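Local atomic coordinates of GP37 (Pseudomonas phage phikz, PDB entry 5FT0), a protein that inhibits the host RNA degradosome, probably by acting on the ribonuclease RNase E, and so probably restrains bacterial RNA turnover. Residues A[4-9]-A[73-78]; A[43-48]-A[68-73]; A[198-201]-A[206-209]; A[128-133]-A[174-179]; A[215-218]-A[222-225]. All blocks are in the same frame, centred on the assembly; numbering follows the deposited sequence.

Contacts 1, 2 and 4 are buried and wholly apolar, each a strand meeting a helix through a few methyl or ring carbons; contacts 3 and 5 are antiparallel hairpin pairings in which paired backbone hydrogen bonds do the joining. Contacts 1 and 2 share helix 67-82 and the four-stranded sheet, with centres about 8 Å apart. Contacts 3, 4 and 5 lie on the seven-stranded sheet: 3 and 5 use opposite ends of strand 206-217, while 4 packs that sheet against helix 158-187. Contact 3 is only partly buried and the one with a salt bridge inside its segments; contact 5 is buried but borders a bound arginine.

Contact 1 of 5, residues A[4-9]-A[73-78]; sequences FNITWE and YVLSRI
Ile6 meets Val74 and Leu75 with two different branches, and these two meetings carry the contact. Its delta methyl CD1 comes 3.9 Å from Val74 CG1 and 4.0 Å from Val74 CB, the two side chains crossing obliquely. The second branch, CG2, approaches Leu75 CD2 at 4.3 Å, a looser touch. The torsions account for this division: CG1 of Ile6 stands anti to its carbonyl carbon (chi1 -58°) and the chain then runs fully extended to CD1 (chi2 180°), which carries that methyl to Val74, whereas CG2 is the branch anti to the backbone N. Val74 answers with its CG1 methyl. For Leu75 the CB sets off across the line to Ile6, but the chain bends back at its end, and CD2, the branch not extended from CA, is the methyl that approaches Ile6.

Strand 4-6 is an outermost strand of a four-stranded antiparallel sheet, and helix 67-82 lies over one face of it; Ile6 therefore fills the seam between the sheet edge and the helix. Its backbone pairs with Ile30 of the next strand, and its side chain also rests on Val32 and Arg71. Val74 reaches further across the sheet to Val45 and Cys47. Directly after the strand, Thr7 occupies the N-cap of helix 8-15. On the helix side, Tyr73 O accepts two bonds, from Arg77 N and from Ser76 OG at 2.6 Å, while Arg77 NH1 donates to Tyr73 OH at 2.8 Å, the hydroxyl oxygen lying almost in the guanidinium plane.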
# COMPACT_ATOMS: atom_id res chain seq x y z
N PHE A 4 -25.84 6.37 -14.89
CA PHE A 4 -26.69 7.30 -14.17
C PHE A 4 -25.88 7.94 -13.05
O PHE A 4 -24.81 7.46 -12.68
CB PHE A 4 -27.96 6.63 -13.63
CG PHE A 4 -27.71 5.65 -12.53
CD1 PHE A 4 -27.42 4.33 -12.82
CD2 PHE A 4 -27.80 6.04 -11.21
CE1 PHE A 4 -27.20 3.41 -11.80
CE2 PHE A 4 -27.59 5.14 -10.19
CZ PHE A 4 -27.29 3.82 -10.48
N ASN A 5 -26.42 9.03 -12.52
CA ASN A 5 -25.78 9.81 -11.47
C ASN A 5 -26.57 9.74 -10.18
O ASN A 5 -27.79 9.57 -10.19
CB ASN A 5 -25.62 11.28 -11.89
CG ASN A 5 -24.85 11.44 -13.19
OD1 ASN A 5 -23.64 11.22 -13.24
ND2 ASN A 5 -25.56 11.83 -14.25
N ILE A 6 -25.86 9.86 -9.06
CA ILE A 6 -26.46 10.02 -7.74
C ILE A 6 -25.92 11.32 -7.18
O ILE A 6 -24.73 11.42 -6.84
CB ILE A 6 -26.13 8.84 -6.81
CG1 ILE A 6 -26.60 7.52 -7.42
CG2 ILE A 6 -26.75 9.05 -5.44
CD1 ILE A 6 -26.30 6.31 -6.55
N THR A 7 -26.77 12.34 -7.09
CA THR A 7 -26.28 13.61 -6.59
C THR A 7 -26.00 13.51 -5.10
O THR A 7 -26.50 12.62 -4.40
CB THR A 7 -27.28 14.75 -6.86
OG1 THR A 7 -28.42 14.60 -6.00
CG2 THR A 7 -27.74 14.72 -8.30
N TRP A 8 -25.17 14.44 -4.61
CA TRP A 8 -24.87 14.45 -3.18
C TRP A 8 -26.11 14.78 -2.36
O TRP A 8 -26.20 14.38 -1.19
CB TRP A 8 -23.75 15.45 -2.89
CG TRP A 8 -24.15 16.88 -3.07
CD1 TRP A 8 -24.08 17.61 -4.22
CD2 TRP A 8 -24.67 17.76 -2.06
NE1 TRP A 8 -24.53 18.89 -3.99
CE2 TRP A 8 -24.89 19.00 -2.68
CE3 TRP A 8 -24.96 17.61 -0.71
CZ2 TRP A 8 -25.40 20.10 -1.98
CZ3 TRP A 8 -25.47 18.70 -0.02
CH2 TRP A 8 -25.68 19.92 -0.66
N GLU A 9 -27.09 15.47 -2.95
CA GLU A 9 -28.32 15.78 -2.22
C GLU A 9 -29.15 14.52 -1.96
O GLU A 9 -29.72 14.38 -0.87
CB GLU A 9 -29.15 16.82 -2.98
CG GLU A 9 -28.55 18.22 -3.00
CD GLU A 9 -27.90 18.57 -4.32
OE1 GLU A 9 -27.28 17.68 -4.94
OE2 GLU A 9 -28.01 19.74 -4.74
N TYR A 73 -28.91 -0.07 -4.42
CA TYR A 73 -27.78 -0.81 -3.84
C TYR A 73 -26.66 0.14 -3.42
O TYR A 73 -26.12 0.03 -2.32
CB TYR A 73 -27.25 -1.84 -4.83
CG TYR A 73 -26.05 -2.59 -4.29
CD1 TYR A 73 -26.22 -3.65 -3.41
CD2 TYR A 73 -24.76 -2.21 -4.62
CE1 TYR A 73 -25.13 -4.32 -2.89
CE2 TYR A 73 -23.67 -2.87 -4.10
CZ TYR A 73 -23.86 -3.93 -3.24
OH TYR A 73 -22.78 -4.60 -2.72
N VAL A 74 -26.30 1.08 -4.30
CA VAL A 74 -25.21 2.00 -3.99
C VAL A 74 -25.57 2.87 -2.79
O VAL A 74 -24.72 3.14 -1.93
CB VAL A 74 -24.87 2.86 -5.22
CG1 VAL A 74 -23.81 3.90 -4.87
CG2 VAL A 74 -24.37 1.98 -6.36
N LEU A 75 -26.83 3.30 -2.70
CA LEU A 75 -27.27 4.06 -1.53
C LEU A 75 -27.11 3.24 -0.25
O LEU A 75 -26.67 3.77 0.78
CB LEU A 75 -28.72 4.51 -1.70
CG LEU A 75 -28.97 5.73 -2.58
CD1 LEU A 75 -30.46 6.03 -2.68
CD2 LEU A 75 -28.22 6.93 -2.04
N SER A 76 -27.44 1.95 -0.30
CA SER A 76 -27.31 1.11 0.89
C SER A 76 -25.86 0.97 1.33
O SER A 76 -25.59 0.82 2.53
CB SER A 76 -27.93 -0.26 0.63
OG SER A 76 -27.08 -1.07 -0.16
N ARG A 77 -24.92 1.01 0.38
CA ARG A 77 -23.51 0.99 0.76
C ARG A 77 -23.07 2.32 1.34
O ARG A 77 -22.23 2.37 2.25
CB ARG A 77 -22.64 0.62 -0.45
CG ARG A 77 -22.93 -0.74 -1.08
CD ARG A 77 -22.80 -1.89 -0.09
NE ARG A 77 -21.44 -2.01 0.47
CZ ARG A 77 -20.51 -2.84 0.01
NH1 ARG A 77 -20.78 -3.64 -1.02
NH2 ARG A 77 -19.32 -2.88 0.58
N ILE A 78 -23.62 3.43 0.83
CA ILE A 78 -23.28 4.74 1.38
C ILE A 78 -23.85 4.89 2.79
O ILE A 78 -23.18 5.41 3.69
CB ILE A 78 -23.78 5.86 0.45
CG1 ILE A 78 -23.08 5.77 -0.91
CG2 ILE A 78 -23.56 7.23 1.08
CD1 ILE A 78 -23.57 6.81 -1.91

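Contact 2 of 5, residues A[43-48]-A[68-73]; sequences VFVTCA and AMVREY
Val70 faces Val43 and Val45, one helix residue against two residues of a strand that lie on the same face of the sheet. Along the helix, Met69, a selenomethionine, precedes the contact residue; its side chain packs on Pro61 and Ser63 in the loop leading to the helix, and its backbone N is bonded to Asp66 OD1. At Val70 the helix turns its side chain to the strand, and both gamma methyls are used. CG1, anti to the backbone N (chi1 177°), meets Val45 tip to tip, 4.0 Å from Val45 CG2 and 4.1 Å from Val45 CG1, and so bears on both of that residue's methyls. CG2 of Val70, anti to the carbonyl carbon, is 4.3 Å from Val43 CG1. The CA atoms of Val45 and Val70 are 7.8 Å apart, a separation that two beta-branched side chains can span. Next comes Arg71; in the conformer given, its NH1 forms a salt bridge with Glu10. Tyr73 closes the segment: its CB points to the strand, and its ring stacks with Phe59.

Strand 42-48 is an inner strand of the four-stranded antiparallel sheet, with backbone bonds from Val45 to Tyr57 and from Thr46 to His33. Helix 67-82 covers the face carrying Val43 and Val45, and Val70 also touches Phe4, Val32 and Trp34 there, so a single helix residue meets three adjacent strands.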
# COMPACT_ATOMS: atom_id res chain seq x y z
N VAL A 43 -23.79 -8.42 -10.74
CA VAL A 43 -23.72 -7.05 -11.25
C VAL A 43 -22.44 -6.43 -10.70
O VAL A 43 -22.22 -6.42 -9.49
CB VAL A 43 -24.94 -6.22 -10.84
CG1 VAL A 43 -24.79 -4.78 -11.29
CG2 VAL A 43 -26.22 -6.83 -11.41
N PHE A 44 -21.60 -5.93 -11.60
CA PHE A 44 -20.41 -5.18 -11.23
C PHE A 44 -20.72 -3.70 -11.33
O PHE A 44 -21.27 -3.25 -12.34
CB PHE A 44 -19.22 -5.54 -12.12
CG PHE A 44 -17.96 -4.82 -11.76
CD1 PHE A 44 -17.19 -5.24 -10.68
CD2 PHE A 44 -17.54 -3.71 -12.47
CE1 PHE A 44 -16.03 -4.58 -10.33
CE2 PHE A 44 -16.37 -3.05 -12.13
CZ PHE A 44 -15.62 -3.48 -11.06
N VAL A 45 -20.38 -2.94 -10.29
CA VAL A 45 -20.73 -1.53 -10.18
C VAL A 45 -19.45 -0.72 -10.00
O VAL A 45 -18.56 -1.12 -9.25
CB VAL A 45 -21.70 -1.28 -9.01
CG1 VAL A 45 -22.05 0.20 -8.91
CG2 VAL A 45 -22.96 -2.11 -9.18
N THR A 46 -19.37 0.41 -10.70
CA THR A 46 -18.27 1.35 -10.56
C THR A 46 -18.82 2.72 -10.22
O THR A 46 -19.75 3.21 -10.88
CB THR A 46 -17.44 1.42 -11.85
OG1 THR A 46 -16.89 0.13 -12.13
CG2 THR A 46 -16.30 2.43 -11.70
N CYS A 47 -18.26 3.35 -9.18
CA CYS A 47 -18.69 4.66 -8.71
C CYS A 47 -17.51 5.62 -8.74
O CYS A 47 -16.43 5.30 -8.23
CB CYS A 47 -19.26 4.57 -7.29
SG CYS A 47 -20.66 3.45 -7.10
N ALA A 48 -17.71 6.79 -9.34
CA ALA A 48 -16.64 7.75 -9.55
C ALA A 48 -17.06 9.13 -9.05
O ALA A 48 -18.15 9.60 -9.37
CB ALA A 48 -16.24 7.83 -11.03
N ALA A 68 -32.63 1.57 -11.28
CA ALA A 68 -33.28 1.77 -9.98
C ALA A 68 -32.74 0.81 -8.93
O ALA A 68 -32.55 1.20 -7.77
CB ALA A 68 -34.79 1.61 -10.12
N MSE A 69 -32.49 -0.43 -9.30
CA MSE A 69 -31.92 -1.40 -8.38
C MSE A 69 -30.48 -1.05 -8.01
O MSE A 69 -30.09 -1.12 -6.85
CB MSE A 69 -31.97 -2.81 -8.98
CG MSE A 69 -31.18 -3.84 -8.18
SE MSE A 69 -30.96 -5.54 -9.13
CE MSE A 69 -32.82 -6.11 -9.12
N VAL A 70 -29.68 -0.67 -9.02
CA VAL A 70 -28.29 -0.32 -8.75
C VAL A 70 -28.22 0.95 -7.92
O VAL A 70 -27.38 1.08 -7.02
CB VAL A 70 -27.50 -0.18 -10.07
CG1 VAL A 70 -26.07 0.25 -9.80
CG2 VAL A 70 -27.53 -1.50 -10.84
N ARG A 71 -29.10 1.92 -8.20
CA ARG A 71 -29.15 3.13 -7.39
C ARG A 71 -29.45 2.81 -5.94
O ARG A 71 -28.82 3.36 -5.02
CB ARG A 71 -30.19 4.10 -7.96
CG ARG A 71 -30.30 5.40 -7.18
CD ARG A 71 -31.42 6.28 -7.72
NE ARG A 71 -31.23 6.61 -9.12
CZ ARG A 71 -30.63 7.72 -9.56
NH1 ARG A 71 -30.16 8.61 -8.69
NH2 ARG A 71 -30.50 7.94 -10.86
N GLU A 72 -30.42 1.93 -5.70
CA GLU A 72 -30.75 1.53 -4.34
C GLU A 72 -29.57 0.83 -3.68
O GLU A 72 -29.25 1.09 -2.51
CB GLU A 72 -31.97 0.62 -4.33
CG GLU A 72 -33.22 1.25 -3.75
CD GLU A 72 -34.28 0.23 -3.40
OE1 GLU A 72 -34.30 -0.86 -4.03
OE2 GLU A 72 -35.10 0.50 -2.50
N TYR A 73 -28.91 -0.07 -4.42
CA TYR A 73 -27.78 -0.81 -3.84
C TYR A 73 -26.66 0.14 -3.42
O TYR A 73 -26.12 0.03 -2.32
CB TYR A 73 -27.25 -1.84 -4.83
CG TYR A 73 -26.05 -2.59 -4.29
CD1 TYR A 73 -26.22 -3.65 -3.41
CD2 TYR A 73 -24.76 -2.21 -4.62
CE1 TYR A 73 -25.13 -4.32 -2.89
CE2 TYR A 73 -23.67 -2.87 -4.10
CZ TYR A 73 -23.86 -3.93 -3.24
OH TYR A 73 -22.78 -4.60 -2.72

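Contact 3 of 5, residues A[198-201]-A[206-209]; sequences VEMY and RTEV
Tyr201 and Glu208 form an antiparallel hydrogen-bonded pair in which each backbone amide serves the other's carbonyl. Tyr201 N donates to Glu208 O at 2.7 Å, and Glu208 N returns a bond to Tyr201 O at 2.9 Å; with N-H...O angles of 166° and 168°, both are nearly straight. The same carbonyl oxygens also receive CA-H...O contacts, Glu208 O from Met200 CA and Tyr201 O from Thr207 CA.

The polar side chains are held mainly along their own strands. Tyr201 OH donates to Glu199 OE1 at 2.6 Å, on the anti side of the carboxylate and out of its plane. Arg206 NE forms a salt bridge with Glu208 OE2 at 2.7 Å; the carboxylate oxygen sits almost in the guanidinium plane but is itself met from above the carboxylate plane. Arg206 also makes a cation-pi contact with Phe203. Glu208 OE1 has Tyr210 OH as partner, and Thr207 OG1 is bonded to Gln202 OE1. With OG1 engaged there, Thr207 offers CG2, which lies 3.8 Å from Met200 CG. Met200, a selenomethionine, and Val209 form the neighbouring non-hydrogen-bonded pair, with Met200 CG 4.0 Å from Val209 CG2. Val209 CG1 extends this apolar face to Val198 CG1 at 4.2 Å.

Strands 197-202 and 206-217 make a beta hairpin, their short segments running at 170°. Strand 149-151 borders 197-202 through the Met200 to Gly151 backbone bond, and 220-232 borders 206-217. Helix 140-146 covers the Tyr201 face, while Arg206 packs on His252 of the second subunit.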
# COMPACT_ATOMS: atom_id res chain seq x y z
N VAL A 198 -23.95 -13.82 14.75
CA VAL A 198 -22.63 -13.96 15.36
C VAL A 198 -22.08 -15.31 14.93
O VAL A 198 -22.70 -16.34 15.16
CB VAL A 198 -22.69 -13.86 16.89
CG1 VAL A 198 -21.28 -13.85 17.47
CG2 VAL A 198 -23.46 -12.63 17.33
N GLU A 199 -20.90 -15.29 14.30
CA GLU A 199 -20.29 -16.52 13.82
C GLU A 199 -18.80 -16.49 14.12
O GLU A 199 -18.10 -15.54 13.74
CB GLU A 199 -20.54 -16.71 12.32
CG GLU A 199 -21.90 -17.34 12.03
CD GLU A 199 -22.33 -17.19 10.59
OE1 GLU A 199 -21.46 -17.11 9.70
OE2 GLU A 199 -23.56 -17.16 10.34
N MSE A 200 -18.33 -17.52 14.81
CA MSE A 200 -16.92 -17.64 15.16
C MSE A 200 -16.25 -18.71 14.32
O MSE A 200 -16.80 -19.80 14.13
CB MSE A 200 -16.76 -17.95 16.65
CG MSE A 200 -15.34 -18.33 17.05
SE MSE A 200 -15.04 -18.30 18.98
CE MSE A 200 -16.33 -19.66 19.52
N TYR A 201 -15.08 -18.39 13.78
CA TYR A 201 -14.33 -19.31 12.95
C TYR A 201 -12.94 -19.50 13.54
O TYR A 201 -12.27 -18.51 13.88
CB TYR A 201 -14.23 -18.81 11.51
CG TYR A 201 -15.58 -18.68 10.84
CD1 TYR A 201 -16.15 -19.76 10.17
CD2 TYR A 201 -16.28 -17.48 10.87
CE1 TYR A 201 -17.38 -19.65 9.56
CE2 TYR A 201 -17.52 -17.37 10.26
CZ TYR A 201 -18.06 -18.45 9.61
OH TYR A 201 -19.29 -18.34 9.00
N ARG A 206 -5.35 -18.37 14.03
CA ARG A 206 -6.13 -17.23 14.52
C ARG A 206 -7.58 -17.64 14.72
O ARG A 206 -8.03 -18.67 14.21
CB ARG A 206 -6.05 -16.05 13.55
CG ARG A 206 -6.80 -16.30 12.25
CD ARG A 206 -6.37 -15.35 11.15
NE ARG A 206 -7.23 -15.48 9.98
CZ ARG A 206 -7.08 -16.41 9.04
NH1 ARG A 206 -6.09 -17.29 9.13
NH2 ARG A 206 -7.91 -16.46 8.01
N THR A 207 -8.30 -16.80 15.46
CA THR A 207 -9.75 -16.90 15.62
C THR A 207 -10.38 -15.62 15.10
O THR A 207 -9.94 -14.52 15.45
CB THR A 207 -10.15 -17.12 17.08
OG1 THR A 207 -9.55 -18.33 17.57
CG2 THR A 207 -11.66 -17.22 17.21
N GLU A 208 -11.41 -15.76 14.27
CA GLU A 208 -12.15 -14.63 13.73
C GLU A 208 -13.61 -14.74 14.15
O GLU A 208 -14.24 -15.78 13.92
CB GLU A 208 -12.03 -14.55 12.21
CG GLU A 208 -10.60 -14.34 11.72
CD GLU A 208 -10.50 -14.27 10.20
OE1 GLU A 208 -11.50 -14.55 9.52
OE2 GLU A 208 -9.41 -13.93 9.70
N VAL A 209 -14.14 -13.68 14.75
CA VAL A 209 -15.54 -13.62 15.15
C VAL A 209 -16.20 -12.51 14.34
O VAL A 209 -15.72 -11.36 14.33
CB VAL A 209 -15.69 -13.37 16.66
CG1 VAL A 209 -17.16 -13.39 17.04
CG2 VAL A 209 -14.92 -14.42 17.45

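Contact 4 of 5, residues A[128-133]-A[174-179]; sequences IEFMPG and KELILA
Leu176 reaches from its helix to Phe130 and Ile128, and its two delta methyls do all the touching. From CB, which is directed at the strand, the chain passes to CG, placed anti to the backbone N (chi1 169°). This carries the fork outward from the helix, and both branches end at the Phe130 ring. CD1 comes 4.2 Å from Phe130 CE1. CD2 is the busier of the two: it lies 4.1 Å from Phe130 CZ and 4.2 Å from Phe130 CE1, and it also meets Ile128 CG2 at 4.3 Å. The approach to the ring is oblique, and the two side chains arrive from opposite directions.

Residues 129-132 belong to the seven-stranded antiparallel sheet, and helix 158-187 packs across it, so that Leu176 spans the helix-to-sheet interface; the CA atoms of Ile128 and Leu176 are still 10.4 Å apart, and the side chains bridge that distance. Phe130 does its share through its torsion: with CG anti to the carbonyl carbon (chi1 -59°), the far end of the ring swings nearer to the helix than its CB direction suggests. The same ring packs on Ala93 of helix 87-98, on Phe225 of the adjacent strand and on Tyr180, one turn further along helix 158-187. Ile128, at a corner of the chain, also touches Val96, Val173 and Ile227. Next to it, Glu129 makes a salt bridge with Lys228.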
# COMPACT_ATOMS: atom_id res chain seq x y z
N ILE A 128 -9.65 -5.21 14.89
CA ILE A 128 -11.07 -4.98 14.66
C ILE A 128 -11.22 -4.39 13.27
O ILE A 128 -10.57 -3.38 12.95
CB ILE A 128 -11.69 -4.05 15.72
CG1 ILE A 128 -11.44 -4.59 17.13
CG2 ILE A 128 -13.18 -3.88 15.47
CD1 ILE A 128 -11.81 -3.62 18.22
N GLU A 129 -12.06 -5.00 12.44
CA GLU A 129 -12.30 -4.52 11.09
C GLU A 129 -13.78 -4.20 10.93
O GLU A 129 -14.63 -5.08 11.11
CB GLU A 129 -11.84 -5.54 10.05
CG GLU A 129 -12.05 -5.08 8.61
CD GLU A 129 -11.39 -6.00 7.61
OE1 GLU A 129 -10.57 -6.85 8.02
OE2 GLU A 129 -11.69 -5.88 6.40
N PHE A 130 -14.08 -2.95 10.59
CA PHE A 130 -15.44 -2.56 10.25
C PHE A 130 -15.70 -2.89 8.79
O PHE A 130 -14.89 -2.57 7.92
CB PHE A 130 -15.65 -1.07 10.50
CG PHE A 130 -15.40 -0.66 11.93
CD1 PHE A 130 -16.42 -0.69 12.86
CD2 PHE A 130 -14.14 -0.24 12.33
CE1 PHE A 130 -16.20 -0.32 14.17
CE2 PHE A 130 -13.91 0.14 13.64
CZ PHE A 130 -14.94 0.10 14.56
N MSE A 131 -16.83 -3.54 8.52
CA MSE A 131 -17.14 -3.98 7.16
C MSE A 131 -18.55 -3.57 6.75
O MSE A 131 -19.46 -4.40 6.72
CB MSE A 131 -16.98 -5.50 7.05
CG MSE A 131 -15.61 -6.00 7.48
SE MSE A 131 -15.48 -7.95 7.49
CE MSE A 131 -15.69 -8.28 5.58
N PRO A 132 -18.73 -2.29 6.42
CA PRO A 132 -20.06 -1.81 6.02
C PRO A 132 -20.50 -2.43 4.71
O PRO A 132 -19.70 -2.64 3.79
CB PRO A 132 -19.87 -0.30 5.90
CG PRO A 132 -18.42 -0.14 5.58
CD PRO A 132 -17.71 -1.23 6.32
N GLY A 133 -21.79 -2.73 4.62
CA GLY A 133 -22.36 -3.32 3.43
C GLY A 133 -22.12 -4.81 3.27
O GLY A 133 -22.51 -5.37 2.24
N LYS A 174 -16.64 -5.05 23.94
CA LYS A 174 -17.99 -5.55 24.17
C LYS A 174 -19.02 -4.43 24.04
O LYS A 174 -20.11 -4.64 23.49
CB LYS A 174 -18.07 -6.20 25.55
CG LYS A 174 -19.45 -6.69 25.97
CD LYS A 174 -19.35 -7.57 27.21
CE LYS A 174 -20.43 -7.25 28.22
NZ LYS A 174 -21.79 -7.66 27.77
N GLU A 175 -18.68 -3.23 24.53
CA GLU A 175 -19.60 -2.10 24.40
C GLU A 175 -19.70 -1.63 22.95
O GLU A 175 -20.75 -1.10 22.55
CB GLU A 175 -19.15 -0.95 25.30
CG GLU A 175 -19.30 -1.24 26.79
CD GLU A 175 -20.75 -1.50 27.18
OE1 GLU A 175 -21.63 -0.72 26.78
OE2 GLU A 175 -21.00 -2.50 27.89
N LEU A 176 -18.64 -1.80 22.16
CA LEU A 176 -18.71 -1.46 20.74
C LEU A 176 -19.71 -2.35 20.02
O LEU A 176 -20.57 -1.87 19.28
CB LEU A 176 -17.33 -1.57 20.11
CG LEU A 176 -17.26 -1.51 18.58
CD1 LEU A 176 -17.75 -0.16 18.07
CD2 LEU A 176 -15.85 -1.79 18.08
N ILE A 177 -19.62 -3.66 20.24
CA ILE A 177 -20.58 -4.59 19.67
C ILE A 177 -21.99 -4.27 20.15
O ILE A 177 -22.94 -4.24 19.36
CB ILE A 177 -20.19 -6.04 20.01
CG1 ILE A 177 -18.81 -6.38 19.45
CG2 ILE A 177 -21.25 -7.02 19.50
CD1 ILE A 177 -18.68 -6.14 17.96
N LEU A 178 -22.14 -4.01 21.45
CA LEU A 178 -23.45 -3.70 22.01
C LEU A 178 -24.05 -2.46 21.37
O LEU A 178 -25.24 -2.43 21.04
CB LEU A 178 -23.32 -3.52 23.53
CG LEU A 178 -24.40 -4.11 24.43
CD1 LEU A 178 -24.37 -5.63 24.36
CD2 LEU A 178 -24.22 -3.63 25.86
N ALA A 179 -23.23 -1.42 21.18
CA ALA A 179 -23.72 -0.18 20.58
C ALA A 179 -24.26 -0.42 19.18
O ALA A 179 -25.34 0.07 18.83
CB ALA A 179 -22.60 0.86 20.55

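Contact 5 of 5, residues A[215-218]-A[222-225]; sequences GCHP and EVLF
The beta hairpin of strands 206-217 and 220-232 is joined near its turn by Gly215 and Val223, an antiparallel hydrogen-bonded pair beside the pocket that holds a bound arginine. Gly215 N donates to Val223 O at 2.7 Å, in the carbonyl plane but bent, with an N-H...O angle of 147°. The return bond, Val223 N to Gly215 O at 2.8 Å, is straighter at 163°, although its donor is tilted out of the carbonyl plane. The CA atoms of Gly215 and Val223 are 4.6 Å apart, and the short strand segments diverge to 141°, well short of a flat antiparallel alignment. Gly215 O receives a further CA-H...O contact from Glu222 CA at 3.6 Å.

Glu222 sends its side chain the other way from Val223, extended beyond CG, and touches the bound arginine. Its OE2 lies close to OE1 of Glu214, a residue of the same pocket; two neighbouring carboxylates would be expected to favour a positively charged group there. On the face carrying Val223, helix 67-82 covers the hairpin through Ile79 and Ala80. The His217 ring is fixed at both nitrogens, NE2 bonded to Ala14 O and ND1 to Asp219 N, and Pro218 CD lies over one of its faces, toward the rim. Across the hairpin it is CB of His217 that touches, 3.7 Å from Val223 CG2.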
# COMPACT_ATOMS: atom_id res chain seq x y z
N GLY A 215 -30.34 -3.91 8.81
CA GLY A 215 -31.07 -2.73 9.23
C GLY A 215 -32.14 -2.33 8.24
O GLY A 215 -31.97 -2.49 7.02
N CYS A 216 -33.24 -1.80 8.76
CA CYS A 216 -34.31 -1.27 7.94
C CYS A 216 -34.11 0.23 7.76
O CYS A 216 -33.95 0.97 8.74
CB CYS A 216 -35.67 -1.55 8.59
SG CYS A 216 -37.09 -1.02 7.62
N HIS A 217 -34.13 0.68 6.51
CA HIS A 217 -34.01 2.08 6.16
C HIS A 217 -35.05 2.41 5.11
O HIS A 217 -35.30 1.60 4.21
CB HIS A 217 -32.60 2.39 5.63
CG HIS A 217 -32.34 3.85 5.39
ND1 HIS A 217 -32.78 4.51 4.27
CD2 HIS A 217 -31.67 4.77 6.13
CE1 HIS A 217 -32.41 5.78 4.33
NE2 HIS A 217 -31.73 5.96 5.45
N PRO A 218 -35.69 3.58 5.19
CA PRO A 218 -36.83 3.87 4.30
C PRO A 218 -36.50 3.86 2.82
O PRO A 218 -37.41 3.67 2.01
CB PRO A 218 -37.28 5.27 4.76
CG PRO A 218 -36.79 5.39 6.16
CD PRO A 218 -35.50 4.63 6.21
N GLU A 222 -32.33 -2.91 2.45
CA GLU A 222 -31.62 -3.42 3.61
C GLU A 222 -30.32 -2.65 3.80
O GLU A 222 -29.68 -2.26 2.83
CB GLU A 222 -31.34 -4.91 3.44
CG GLU A 222 -31.00 -5.66 4.69
CD GLU A 222 -30.86 -7.14 4.43
OE1 GLU A 222 -30.40 -7.51 3.33
OE2 GLU A 222 -31.23 -7.94 5.31
N VAL A 223 -29.95 -2.45 5.06
CA VAL A 223 -28.62 -1.95 5.42
C VAL A 223 -27.87 -3.08 6.09
O VAL A 223 -28.37 -3.69 7.04
CB VAL A 223 -28.71 -0.72 6.34
CG1 VAL A 223 -27.31 -0.26 6.73
CG2 VAL A 223 -29.47 0.41 5.65
N LEU A 224 -26.66 -3.36 5.60
CA LEU A 224 -25.83 -4.43 6.11
C LEU A 224 -24.57 -3.84 6.74
O LEU A 224 -24.02 -2.86 6.23
CB LEU A 224 -25.44 -5.42 5.00
CG LEU A 224 -26.57 -6.09 4.22
CD1 LEU A 224 -26.00 -6.99 3.14
CD2 LEU A 224 -27.48 -6.87 5.15
N PHE A 225 -24.12 -4.45 7.83
CA PHE A 225 -22.89 -4.03 8.49
C PHE A 225 -22.31 -5.21 9.25
O PHE A 225 -23.04 -5.93 9.94
CB PHE A 225 -23.13 -2.85 9.44
CG PHE A 225 -21.88 -2.07 9.77
CD1 PHE A 225 -20.94 -2.56 10.66
CD2 PHE A 225 -21.66 -0.83 9.18
CE1 PHE A 225 -19.80 -1.84 10.95
CE2 PHE A 225 -20.51 -0.11 9.48
CZ PHE A 225 -19.59 -0.61 10.36